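Local coordinates for protein polyporopepsin (Irpex lacteus, PDB 1WKR) that cleaves peptide bonds with broad specificity and clots milk, acting as a pepsin-like aspartic endopeptidase whose two catalytic aspartates sit in a cleft between two lobes, at residues Ser45-Thr49 and Glu72-Thr76; Phe265-Ala271 and Thr311-Phe316; Val107-Leu112 and Ser186-Gly190. The contacts are given in a common frame with arbitrary orientation. Numbering follows the deposited sequence.

In the fold
The chain has the bilobal pepsin fold, with pepstatin bound at the active site. Contact 3 (107-112 with 186-190) joins the lobes beside the catalytic pair: the side chain of Val-107 is about 6 Å from that of Asp-32, that of Tyr-188 about 6 Å from that of Asp-212, and Tyr-188 touches the inhibitor. Contact 2 is buried in the C-terminal half, where the side chain of Phe-312 comes within about 9 Å of that of Asp-212. Contact 1 lies at the surface of the N-terminal lobe, away from the catalytic residues. Centres of contacts 1 and 2 lie 38 Å apart across the chain's centre, and that of contact 3 is 25 and 23 Å from them, respectively.

Contact 1 of 3, residues Ser45-Thr49 and Glu72-Thr76; sequences SYVKT and EYTDT
On the N-terminal lobe of the pepsin fold, the extended but non-regular loop 45-49 packs against one side of strand 72-76, part of strand 67-79. The backbones stay well apart (nearest CA pair Thr-49 and Asp-75, 8.6 Å), so side chains bridge the gap. Tyr-46 (chi1 t) and Tyr-73 (chi1 m) both point toward the opposite segment, which sets the edge of the Tyr-46 ring against the face of Tyr-73 in a T-shaped pair: centroids 5.1 Å apart, planes at 64°, Tyr-46 CE2 3.8 Å from Tyr-73 CG. Tyrosine suits both places because its ring packs on Val-91 of strand 82-96 while its hydroxyl still reaches a polar partner. Lys-48 starts sideways, but with chi1 m and the rest of its chain fully extended its NZ donates to Tyr-73 OH at 3.0 Å. Asp-75, buried and with chi1 between wells at -147°, divides its carboxylate: OD1 accepts from Thr-76 N at 2.8 Å and also meets Thr-51, while OD2 receives the Tyr-46 OH at 2.6 Å. A water completes the bridge, accepting from Thr-49 OG1 (itself bonded to Ser-22 N) at 2.8 Å and donating to Val-47 O at 2.8 Å and to Asp-75 OD2 at 2.6 Å.

Contact 2 of 3, residues Phe265-Ala271 and Thr311-Phe316; sequences FELTANA and TFLERF
In the C-terminal half of the pepsin fold, this contact ties the end of strand 263-267 and the turn after it to helix 310-313 and the residues beyond; the Phe-312 side chain lies about 9 Å from that of catalytic Asp-212. Nearest CA pairs are Phe-265 with Phe-316 (8.4 Å), Leu-267 with Phe-312 (7.3 Å) and Ala-271 with Arg-315 (7.2 Å). Phe-265 and Phe-316, both m, form an offset edge-to-face pair, the edge of Phe-265 toward the face of Phe-316, planes at 89°, centroids 5.6 Å apart. Leu-267 (chi1 t, chi2 p) packs its CD1 4.1 Å from Phe-316 CE2 and 4.3 Å from Phe-312 CD2. Beyond Leu-267 an ST motif turns the chain, Ala-271 N donating to Thr-268 OG1 at 3.3 Å. Small Ala-271 lets a guanidinium face lie over it, its CB 3.6 Å from Arg-315 NE. The C-terminal tail is tied in by Arg-315 NH1, bonded to Ala-337 O, and Asn-270 ND2, bonded to Asn-340 O; Arg-315 NH2 donates to Asn-270 OD1 at 3.0 Å.

Contact 3 of 3, residues Val107-Leu112 and Ser186-Gly190; sequences VGPVDL and SAYWG
Two oxygens meet at only 2.6 Å here, Asp-111 OD1 and Ala-187 O, a spacing that suggests a protonated carboxyl group. Asp-111 begins its reach from the 3-10 turn 110-112 with chi1 p, its CA-to-CB bond directed at the other segment. The CA register pairs Pro-109 with Tyr-188 (5.9 Å) and Asp-111 with Ala-187 (6.4 Å). Trp-189, centre of an inverse gamma turn and in rotamer m, swings its indole across so that NE1 donates to Val-107 O at 3.0 Å. The rigid, puckered proline ring presents its CG to the indole face: Pro-109 CG lies 3.9 Å from the centroid of the Trp-189 five-membered ring, a CH-pi contact. Leu-112 (chi1 m, chi2 t) makes a second one, its CD2 3.8 Å from the Tyr-188 ring centroid. Tyr-188 OH bonds to the backbone of the bound peptide, so this packing borders the substrate cleft. The segment 107-112 follows strand 103-106, with Val-107 packed on helix 128-134, whereas 186-190 leads into strand 190-197 of the other lobe's sheet.

Contact 1 of 3, residues Ser45-Thr49 and Glu72-Thr76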
loop_
_atom_site.group_PDB
_atom_site.type_symbol
_atom_site.label_atom_id
_atom_site.label_comp_id
_atom_site.label_asym_id
_atom_site.label_seq_id
_atom_site.Cartn_x
_atom_site.Cartn_y
_atom_site.Cartn_z
ATOM N N SER A 45 5.952 8.781 21.905
ATOM C CA SER A 45 7.386 8.745 22.061
ATOM C C SER A 45 7.828 7.245 22.089
ATOM O O SER A 45 7.132 6.398 22.600
ATOM C CB SER A 45 7.770 9.378 23.393
ATOM O OG SER A 45 7.351 10.729 23.416
ATOM N N TYR A 46 9.049 7.072 21.612
ATOM C CA TYR A 46 9.689 5.740 21.683
ATOM C C TYR A 46 9.956 5.392 23.154
ATOM O O TYR A 46 10.737 6.070 23.823
ATOM C CB TYR A 46 10.991 5.759 20.929
ATOM C CG TYR A 46 11.779 4.473 20.878
ATOM C CD1 TYR A 46 11.159 3.228 20.840
ATOM C CD2 TYR A 46 13.172 4.521 20.815
ATOM C CE1 TYR A 46 11.907 2.058 20.770
ATOM C CE2 TYR A 46 13.910 3.362 20.737
ATOM C CZ TYR A 46 13.282 2.184 20.706
ATOM O OH TYR A 46 14.097 1.036 20.580
ATOM N N VAL A 47 9.352 4.322 23.615
ATOM C CA VAL A 47 9.563 3.830 25.017
ATOM C C VAL A 47 10.701 2.854 24.980
ATOM O O VAL A 47 10.598 1.730 24.363
ATOM C CB VAL A 47 8.315 3.216 25.508
ATOM C CG1 VAL A 47 8.566 2.703 26.958
ATOM C CG2 VAL A 47 7.178 4.294 25.523
ATOM N N LYS A 48 11.838 3.176 25.566
ATOM C CA LYS A 48 13.057 2.382 25.520
ATOM C C LYS A 48 13.064 1.397 26.663
ATOM O O LYS A 48 12.967 1.745 27.869
ATOM C CB LYS A 48 14.273 3.296 25.624
ATOM C CG LYS A 48 14.366 4.140 24.341
ATOM C CD LYS A 48 15.666 5.013 24.405
ATOM C CE LYS A 48 15.793 5.879 23.130
ATOM N NZ LYS A 48 17.046 6.705 23.228
ATOM N N THR A 49 13.162 0.111 26.354
ATOM C CA THR A 49 13.222 -0.958 27.317
ATOM C C THR A 49 14.504 -1.686 27.119
ATOM O O THR A 49 15.368 -1.346 26.332
ATOM C CB THR A 49 12.037 -1.936 27.128
ATOM O OG1 THR A 49 12.171 -2.590 25.820
ATOM C CG2 THR A 49 10.713 -1.220 27.176
ATOM N N GLU A 72 18.470 5.192 13.978
ATOM C CA GLU A 72 18.154 3.751 13.847
ATOM C C GLU A 72 18.471 3.021 15.121
ATOM O O GLU A 72 19.611 3.204 15.689
ATOM C CB GLU A 72 18.880 3.179 12.664
ATOM C CG GLU A 72 18.374 1.829 12.173
ATOM C CD GLU A 72 17.042 1.932 11.442
ATOM O OE1 GLU A 72 16.530 3.000 11.109
ATOM O OE2 GLU A 72 16.466 0.794 11.100
ATOM N N TYR A 73 17.640 2.146 15.582
ATOM C CA TYR A 73 17.798 1.268 16.756
ATOM C C TYR A 73 17.546 -0.142 16.345
ATOM O O TYR A 73 16.955 -0.397 15.301
ATOM C CB TYR A 73 16.788 1.662 17.818
ATOM C CG TYR A 73 16.990 2.988 18.478
ATOM C CD1 TYR A 73 16.574 4.150 17.884
ATOM C CD2 TYR A 73 17.684 3.085 19.708
ATOM C CE1 TYR A 73 16.756 5.405 18.487
ATOM C CE2 TYR A 73 17.881 4.357 20.323
ATOM C CZ TYR A 73 17.399 5.449 19.676
ATOM O OH TYR A 73 17.645 6.677 20.303
ATOM N N THR A 74 17.888 -1.127 17.204
ATOM C CA THR A 74 17.301 -2.445 17.136
ATOM C C THR A 74 16.396 -2.643 18.321
ATOM O O THR A 74 16.647 -2.084 19.434
ATOM C CB THR A 74 18.279 -3.548 16.931
ATOM O OG1 THR A 74 19.174 -3.580 18.095
ATOM C CG2 THR A 74 19.136 -3.408 15.722
ATOM N N ASP A 75 15.364 -3.436 18.190
ATOM C CA ASP A 75 14.432 -3.687 19.270
ATOM C C ASP A 75 13.592 -4.925 18.955
ATOM O O ASP A 75 13.640 -5.447 17.796
ATOM C CB ASP A 75 13.516 -2.452 19.498
ATOM C CG ASP A 75 13.143 -2.290 20.967
ATOM O OD1 ASP A 75 12.938 -3.270 21.668
ATOM O OD2 ASP A 75 12.899 -1.122 21.384
ATOM N N THR A 76 12.861 -5.418 19.913
ATOM C CA THR A 76 11.961 -6.569 19.712
ATOM C C THR A 76 10.653 -6.028 19.210
ATOM O O THR A 76 10.016 -5.168 19.842
ATOM C CB THR A 76 11.777 -7.313 21.017
ATOM O OG1 THR A 76 13.047 -7.914 21.325
ATOM C CG2 THR A 76 10.770 -8.453 20.891
HETATM O O HOH W 1 12.031 -0.673 23.822
#

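Contact 2 of 3, residues Phe265-Ala271 and Thr311-Phe316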
loop_
_atom_site.group_PDB
_atom_site.type_symbol
_atom_site.label_atom_id
_atom_site.label_comp_id
_atom_site.label_asym_id
_atom_site.label_seq_id
_atom_site.Cartn_x
_atom_site.Cartn_y
_atom_site.Cartn_z
ATOM N N PHE A 265 -8.499 -8.342 -14.440
ATOM C CA PHE A 265 -9.046 -7.917 -13.132
ATOM C C PHE A 265 -9.941 -6.739 -13.359
ATOM O O PHE A 265 -9.488 -5.705 -13.955
ATOM C CB PHE A 265 -7.905 -7.606 -12.186
ATOM C CG PHE A 265 -7.090 -8.851 -11.836
ATOM C CD1 PHE A 265 -7.513 -9.680 -10.829
ATOM C CD2 PHE A 265 -6.004 -9.212 -12.639
ATOM C CE1 PHE A 265 -6.795 -10.854 -10.526
ATOM C CE2 PHE A 265 -5.331 -10.387 -12.341
ATOM C CZ PHE A 265 -5.712 -11.203 -11.287
ATOM N N GLU A 266 -11.182 -6.789 -12.919
ATOM C CA GLU A 266 -12.184 -5.781 -13.226
ATOM C C GLU A 266 -12.429 -4.876 -12.039
ATOM O O GLU A 266 -12.986 -5.322 -10.995
ATOM C CB GLU A 266 -13.450 -6.483 -13.644
ATOM C CG GLU A 266 -14.555 -5.467 -14.039
ATOM C CD GLU A 266 -15.808 -6.057 -14.536
ATOM O OE1 GLU A 266 -15.902 -7.336 -14.803
ATOM O OE2 GLU A 266 -16.784 -5.322 -14.779
ATOM N N LEU A 267 -11.984 -3.636 -12.136
ATOM C CA LEU A 267 -12.255 -2.593 -11.124
ATOM C C LEU A 267 -13.569 -1.900 -11.544
ATOM O O LEU A 267 -13.638 -1.114 -12.514
ATOM C CB LEU A 267 -11.083 -1.617 -11.069
ATOM C CG LEU A 267 -11.109 -0.652 -9.886
ATOM C CD1 LEU A 267 -10.762 -1.359 -8.565
ATOM C CD2 LEU A 267 -10.142 0.507 -10.121
ATOM N N THR A 268 -14.633 -2.242 -10.829
ATOM C CA THR A 268 -15.981 -1.818 -11.286
ATOM C C THR A 268 -16.195 -0.341 -11.075
ATOM O O THR A 268 -15.408 0.354 -10.415
ATOM C CB THR A 268 -17.059 -2.597 -10.497
ATOM O OG1 THR A 268 -16.899 -2.239 -9.096
ATOM C CG2 THR A 268 -16.943 -4.115 -10.656
ATOM N N ALA A 269 -17.309 0.150 -11.644
ATOM C CA ALA A 269 -17.693 1.544 -11.430
ATOM C C ALA A 269 -17.733 1.885 -9.961
ATOM O O ALA A 269 -17.141 2.924 -9.536
ATOM C CB ALA A 269 -19.062 1.809 -12.066
ATOM N N ASN A 270 -18.347 1.065 -9.120
ATOM C CA ASN A 270 -18.444 1.427 -7.722
ATOM C C ASN A 270 -17.041 1.454 -7.051
ATOM O O ASN A 270 -16.773 2.267 -6.149
ATOM C CB ASN A 270 -19.349 0.461 -6.949
ATOM C CG ASN A 270 -19.638 0.965 -5.555
ATOM O OD1 ASN A 270 -19.109 0.477 -4.564
ATOM N ND2 ASN A 270 -20.580 1.933 -5.474
ATOM N N ALA A 271 -16.172 0.528 -7.491
ATOM C CA ALA A 271 -14.799 0.488 -6.950
ATOM C C ALA A 271 -14.012 1.718 -7.335
ATOM O O ALA A 271 -12.961 1.998 -6.709
ATOM C CB ALA A 271 -14.080 -0.741 -7.501
ATOM N N THR A 311 -7.056 1.818 -2.724
ATOM C CA THR A 311 -8.396 1.805 -3.271
ATOM C C THR A 311 -8.554 0.687 -4.283
ATOM O O THR A 311 -9.672 0.163 -4.459
ATOM C CB THR A 311 -8.766 3.161 -3.873
ATOM O OG1 THR A 311 -7.666 3.616 -4.746
ATOM C CG2 THR A 311 -9.067 4.210 -2.809
ATOM N N PHE A 312 -7.479 0.269 -4.957
ATOM C CA PHE A 312 -7.502 -0.905 -5.807
ATOM C C PHE A 312 -7.496 -2.168 -4.945
ATOM O O PHE A 312 -8.285 -3.122 -5.195
ATOM C CB PHE A 312 -6.244 -0.851 -6.717
ATOM C CG PHE A 312 -6.063 -2.060 -7.629
ATOM C CD1 PHE A 312 -5.334 -3.166 -7.210
ATOM C CD2 PHE A 312 -6.566 -2.072 -8.917
ATOM C CE1 PHE A 312 -5.130 -4.246 -8.037
ATOM C CE2 PHE A 312 -6.347 -3.184 -9.756
ATOM C CZ PHE A 312 -5.648 -4.267 -9.274
ATOM N N LEU A 313 -6.647 -2.208 -3.921
ATOM C CA LEU A 313 -6.485 -3.392 -3.089
ATOM C C LEU A 313 -7.642 -3.656 -2.182
ATOM O O LEU A 313 -7.811 -4.759 -1.664
ATOM C CB LEU A 313 -5.187 -3.261 -2.301
ATOM C CG LEU A 313 -3.935 -3.202 -3.181
ATOM C CD1 LEU A 313 -2.715 -2.804 -2.374
ATOM C CD2 LEU A 313 -3.700 -4.530 -3.884
ATOM N N GLU A 314 -8.548 -2.665 -1.958
ATOM C CA GLU A 314 -9.806 -2.944 -1.298
ATOM C C GLU A 314 -10.673 -3.941 -2.066
ATOM O O GLU A 314 -11.609 -4.511 -1.511
ATOM C CB GLU A 314 -10.590 -1.660 -1.031
ATOM C CG GLU A 314 -10.046 -0.809 0.103
ATOM C CD GLU A 314 -10.725 0.522 0.232
ATOM O OE1 GLU A 314 -10.937 1.164 -0.831
ATOM O OE2 GLU A 314 -11.038 0.966 1.330
ATOM N N ARG A 315 -10.366 -4.125 -3.352
ATOM C CA ARG A 315 -11.127 -5.013 -4.232
ATOM C C ARG A 315 -10.379 -6.267 -4.636
ATOM O O ARG A 315 -10.996 -7.136 -5.270
ATOM C CB ARG A 315 -11.574 -4.243 -5.456
ATOM C CG ARG A 315 -12.437 -3.018 -5.173
ATOM C CD ARG A 315 -13.767 -3.358 -4.554
ATOM N NE ARG A 315 -14.600 -2.186 -4.198
ATOM C CZ ARG A 315 -15.852 -2.058 -4.542
ATOM N NH1 ARG A 315 -16.495 -2.854 -5.406
ATOM N NH2 ARG A 315 -16.536 -0.989 -4.048
ATOM N N PHE A 316 -9.087 -6.405 -4.328
ATOM C CA PHE A 316 -8.276 -7.551 -4.743
ATOM C C PHE A 316 -7.384 -7.967 -3.642
ATOM O O PHE A 316 -6.698 -7.128 -3.006
ATOM C CB PHE A 316 -7.477 -7.201 -6.003
ATOM C CG PHE A 316 -8.381 -6.843 -7.173
ATOM C CD1 PHE A 316 -9.041 -7.850 -7.868
ATOM C CD2 PHE A 316 -8.594 -5.528 -7.538
ATOM C CE1 PHE A 316 -9.906 -7.558 -8.866
ATOM C CE2 PHE A 316 -9.479 -5.250 -8.584
ATOM C CZ PHE A 316 -10.125 -6.252 -9.210
HETATM O O HOH W 2 -12.110 1.352 -4.206
#

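Contact 3 of 3, residues Val107-Leu112 and Ser186-Gly190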
loop_
_atom_site.group_PDB
_atom_site.type_symbol
_atom_site.label_atom_id
_atom_site.label_comp_id
_atom_site.label_asym_id
_atom_site.label_seq_id
_atom_site.Cartn_x
_atom_site.Cartn_y
_atom_site.Cartn_z
ATOM N N VAL A 107 7.116 -2.931 4.486
ATOM C CA VAL A 107 7.015 -4.299 3.895
ATOM C C VAL A 107 7.260 -4.289 2.385
ATOM O O VAL A 107 7.043 -5.297 1.711
ATOM C CB VAL A 107 5.713 -5.007 4.307
ATOM C CG1 VAL A 107 5.806 -5.492 5.763
ATOM C CG2 VAL A 107 4.474 -4.108 4.137
ATOM N N GLY A 108 7.823 -3.192 1.886
ATOM C CA GLY A 108 8.436 -3.138 0.559
ATOM C C GLY A 108 9.666 -4.029 0.528
ATOM O O GLY A 108 10.113 -4.598 1.547
ATOM N N PRO A 109 10.267 -4.177 -0.642
ATOM C CA PRO A 109 11.495 -5.010 -0.784
ATOM C C PRO A 109 12.656 -4.315 -0.097
ATOM O O PRO A 109 12.803 -3.106 -0.099
ATOM C CB PRO A 109 11.709 -5.088 -2.300
ATOM C CG PRO A 109 10.335 -4.739 -2.865
ATOM C CD PRO A 109 9.827 -3.663 -1.960
ATOM N N VAL A 110 13.557 -5.157 0.469
ATOM C CA VAL A 110 14.675 -4.591 1.265
ATOM C C VAL A 110 15.539 -3.671 0.460
ATOM O O VAL A 110 16.174 -2.764 1.088
ATOM C CB VAL A 110 15.518 -5.750 1.892
ATOM C CG1 VAL A 110 16.186 -6.616 0.862
ATOM C CG2 VAL A 110 16.493 -5.204 2.950
ATOM N N ASP A 111 15.631 -3.783 -0.856
ATOM C CA ASP A 111 16.510 -2.893 -1.621
ATOM C C ASP A 111 16.193 -1.450 -1.451
ATOM O O ASP A 111 17.097 -0.558 -1.631
ATOM C CB ASP A 111 16.598 -3.315 -3.108
ATOM C CG ASP A 111 15.336 -3.137 -3.902
ATOM O OD1 ASP A 111 14.285 -2.740 -3.405
ATOM O OD2 ASP A 111 15.309 -3.441 -5.120
ATOM N N LEU A 112 14.980 -1.043 -1.072
ATOM C CA LEU A 112 14.615 0.357 -0.882
ATOM C C LEU A 112 15.332 0.964 0.312
ATOM O O LEU A 112 15.407 2.160 0.457
ATOM C CB LEU A 112 13.106 0.542 -0.747
ATOM C CG LEU A 112 12.277 0.136 -1.974
ATOM C CD1 LEU A 112 10.788 0.303 -1.671
ATOM C CD2 LEU A 112 12.625 0.929 -3.208
ATOM N N SER A 186 11.044 -1.936 -10.606
ATOM C CA SER A 186 11.652 -3.170 -10.138
ATOM C C SER A 186 12.190 -3.100 -8.714
ATOM O O SER A 186 12.403 -4.195 -8.120
ATOM C CB SER A 186 12.769 -3.580 -11.096
ATOM O OG SER A 186 13.786 -2.543 -11.068
ATOM N N ALA A 187 12.414 -1.931 -8.171
ATOM C CA ALA A 187 12.921 -1.806 -6.785
ATOM C C ALA A 187 11.813 -2.016 -5.789
ATOM O O ALA A 187 12.059 -2.217 -4.596
ATOM C CB ALA A 187 13.548 -0.419 -6.625
ATOM N N TYR A 188 10.532 -1.839 -6.203
ATOM C CA TYR A 188 9.334 -1.947 -5.354
ATOM C C TYR A 188 8.690 -3.254 -5.626
ATOM O O TYR A 188 9.265 -4.176 -6.247
ATOM C CB TYR A 188 8.424 -0.731 -5.695
ATOM C CG TYR A 188 9.025 0.627 -5.550
ATOM C CD1 TYR A 188 9.879 1.137 -6.615
ATOM C CD2 TYR A 188 8.853 1.415 -4.437
ATOM C CE1 TYR A 188 10.484 2.374 -6.457
ATOM C CE2 TYR A 188 9.511 2.646 -4.300
ATOM C CZ TYR A 188 10.280 3.101 -5.338
ATOM O OH TYR A 188 10.952 4.324 -5.216
ATOM N N TRP A 189 7.420 -3.415 -5.189
ATOM C CA TRP A 189 6.604 -4.560 -5.640
ATOM C C TRP A 189 6.063 -4.172 -7.000
ATOM O O TRP A 189 4.911 -3.746 -7.166
ATOM C CB TRP A 189 5.486 -4.861 -4.620
ATOM C CG TRP A 189 6.116 -5.488 -3.380
ATOM C CD1 TRP A 189 6.364 -4.873 -2.180
ATOM C CD2 TRP A 189 6.613 -6.808 -3.253
ATOM N NE1 TRP A 189 6.979 -5.758 -1.298
ATOM C CE2 TRP A 189 7.153 -6.948 -1.963
ATOM C CE3 TRP A 189 6.637 -7.911 -4.120
ATOM C CZ2 TRP A 189 7.707 -8.129 -1.519
ATOM C CZ3 TRP A 189 7.165 -9.087 -3.667
ATOM C CH2 TRP A 189 7.697 -9.203 -2.390
ATOM N N GLY A 190 6.970 -4.251 -7.993
ATOM C CA GLY A 190 6.706 -3.719 -9.365
ATOM C C GLY A 190 6.264 -4.796 -10.273
ATOM O O GLY A 190 6.803 -5.915 -10.282
#